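Local coordinates for iota-carbonic anhydrase (Nostoc sp. PCC 7120 = FACHB-418, PDB 7C5W) that catalyses the hydration of carbon dioxide to bicarbonate without any metal cofactor, at the interface of chains A and B. Coordinates in Å, arbitrary orientation; residue numbers count along the deposited sequence, not the author numbering. Chains: chain A/B, iota-carbonic anhydrase.

The interface of chains A and B. Residues chain A 124-127, 134-136; chain B 73, 75-76, 89.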
loop_
_atom_site.group_PDB
_atom_site.type_symbol
_atom_site.label_atom_id
_atom_site.label_comp_id
_atom_site.label_asym_id
_atom_site.label_seq_id
_atom_site.Cartn_x
_atom_site.Cartn_y
_atom_site.Cartn_z
ATOM N N ALA A 124 -14.538 5.737 -16.676
ATOM C CA ALA A 124 -13.647 5.466 -17.820
ATOM C C ALA A 124 -12.589 4.446 -17.381
ATOM O O ALA A 124 -12.170 3.641 -18.224
ATOM C CB ALA A 124 -13.024 6.755 -18.301
ATOM N N ALA A 125 -12.173 4.480 -16.110
ATOM C CA ALA A 125 -11.087 3.624 -15.575
ATOM C C ALA A 125 -11.082 3.642 -14.048
ATOM O O ALA A 125 -11.472 4.662 -13.448
ATOM C CB ALA A 125 -9.758 4.077 -16.123
ATOM N N ILE A 126 -10.618 2.546 -13.453
ATOM C CA ILE A 126 -10.468 2.366 -11.981
ATOM C C ILE A 126 -9.059 1.830 -11.719
ATOM O O ILE A 126 -8.632 0.908 -12.436
ATOM C CB ILE A 126 -11.560 1.422 -11.439
ATOM C CG1 ILE A 126 -12.960 1.945 -11.757
ATOM C CG2 ILE A 126 -11.384 1.150 -9.949
ATOM C CD1 ILE A 126 -14.073 1.072 -11.222
ATOM N N PHE A 127 -8.356 2.383 -10.734
ATOM C CA PHE A 127 -7.020 1.886 -10.313
ATOM C C PHE A 127 -7.084 1.611 -8.809
ATOM O O PHE A 127 -7.251 2.538 -8.009
ATOM C CB PHE A 127 -5.923 2.855 -10.761
ATOM C CG PHE A 127 -4.547 2.250 -10.880
ATOM C CD1 PHE A 127 -3.917 1.690 -9.778
ATOM C CD2 PHE A 127 -3.863 2.273 -12.085
ATOM C CE1 PHE A 127 -2.635 1.172 -9.881
ATOM C CE2 PHE A 127 -2.591 1.732 -12.192
ATOM C CZ PHE A 127 -1.976 1.185 -11.092
ATOM N N THR A 134 -8.548 4.782 -7.018
ATOM C CA THR A 134 -8.825 6.014 -7.791
ATOM C C THR A 134 -9.815 5.655 -8.899
ATOM O O THR A 134 -9.665 4.573 -9.480
ATOM C CB THR A 134 -7.512 6.620 -8.293
ATOM O OG1 THR A 134 -6.622 6.668 -7.182
ATOM C CG2 THR A 134 -7.665 8.011 -8.862
ATOM N N THR A 135 -10.820 6.501 -9.131
ATOM C CA THR A 135 -11.760 6.401 -10.279
ATOM C C THR A 135 -11.642 7.687 -11.095
ATOM O O THR A 135 -11.403 8.743 -10.490
ATOM C CB THR A 135 -13.209 6.166 -9.834
ATOM O OG1 THR A 135 -13.734 7.357 -9.236
ATOM C CG2 THR A 135 -13.336 4.997 -8.881
ATOM N N MET A 136 -11.739 7.581 -12.420
ATOM C CA MET A 136 -11.828 8.742 -13.337
ATOM C C MET A 136 -12.933 8.446 -14.342
ATOM O O MET A 136 -13.049 7.280 -14.779
ATOM C CB MET A 136 -10.516 9.014 -14.080
ATOM C CG MET A 136 -10.615 10.168 -15.053
ATOM S SD MET A 136 -9.019 10.646 -15.783
ATOM C CE MET A 136 -8.339 11.621 -14.444
ATOM N N PRO B 73 -4.810 0.800 -18.026
ATOM C CA PRO B 73 -5.255 2.167 -18.248
ATOM C C PRO B 73 -4.604 3.161 -17.277
ATOM O O PRO B 73 -4.372 2.809 -16.160
ATOM C CB PRO B 73 -6.768 2.084 -18.011
ATOM C CG PRO B 73 -6.913 0.911 -17.076
ATOM C CD PRO B 73 -5.899 -0.087 -17.593
ATOM N N LEU B 75 -5.481 6.956 -15.674
ATOM C CA LEU B 75 -6.622 7.884 -15.449
ATOM C C LEU B 75 -6.158 9.298 -15.828
ATOM O O LEU B 75 -5.806 10.091 -14.940
ATOM C CB LEU B 75 -7.107 7.756 -14.000
ATOM C CG LEU B 75 -7.898 6.482 -13.684
ATOM C CD1 LEU B 75 -7.088 5.226 -13.983
ATOM C CD2 LEU B 75 -8.369 6.461 -12.238
ATOM N N PHE B 76 -6.098 9.568 -17.133
ATOM C CA PHE B 76 -5.578 10.827 -17.722
ATOM C C PHE B 76 -6.741 11.626 -18.308
ATOM O O PHE B 76 -7.298 11.204 -19.336
ATOM C CB PHE B 76 -4.530 10.533 -18.799
ATOM C CG PHE B 76 -3.836 11.743 -19.376
ATOM C CD1 PHE B 76 -3.914 12.978 -18.756
ATOM C CD2 PHE B 76 -3.053 11.631 -20.514
ATOM C CE1 PHE B 76 -3.249 14.078 -19.275
ATOM C CE2 PHE B 76 -2.387 12.728 -21.032
ATOM C CZ PHE B 76 -2.490 13.951 -20.417
ATOM N N THR B 89 -7.012 6.910 -21.756
ATOM C CA THR B 89 -6.704 5.676 -20.994
ATOM C C THR B 89 -5.663 4.841 -21.741
ATOM O O THR B 89 -5.137 3.895 -21.113
ATOM C CB THR B 89 -7.984 4.875 -20.744
ATOM O OG1 THR B 89 -8.615 4.714 -22.015
ATOM C CG2 THR B 89 -8.936 5.564 -19.797
#
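The ring of A:Phe127 meets chain B at its rim rather than over a face: its ortho carbon CD2 lies 4.1 Å from the carbonyl O of B:Pro73. Methyl CD1 of B:Leu75 meets this residue at the root of the ring, at the beta-carbon CB (4.2 Å), and does not lie on a face. The pyrrolidine of B:Pro73 turns its CB towards the A:Ala125 methyl CB, 4.1 Å away, and CG2 of B:Thr89 reaches the same methyl, which thus packs against several apolar groups.

B:Leu75 is the centre of the patch, as the hidden surface shows: 101 of the 214 Å² summed over both sides belong to it. Its CG is anti to its own carbonyl carbon (chi1 -74°), and the two methyls fork over neighbouring strands of chain A. CD1 rests 3.6 Å from CB of A:Ala125 in strand 125-128. CD2 lies against strand 132-136, 3.6 Å from the carbonyl O of A:Thr134, and also touches that residue's methyl CG2, the two side chains crossing at a slant. Behind the fork, CB of B:Leu75 packs 3.6 Å from CB of A:Met136. With CG anti to the backbone N (chi1 178°) and the next torsion also extended, A:Met136 carries SD alongside the backbone of B:Phe76, 4.0 Å from its CA; the bend at chi3 (-80°) then turns CE towards the B:Leu75 carbonyl, an approach too tight to be relied on.

An alanine in place of B:Leu75 would probably open a gap over the two chain A strands, leaving the A:Ala125 methyl and the CG2 of A:Thr134 without their partner methyls.

Nitrogen and oxygen atoms do not pair across this patch, so its cohesion comes from shape and apolar burial. One leucine fitted onto paired strands, repeated by the two-fold axis, helps join two subunits within the homotetramer, a dimer of dimers.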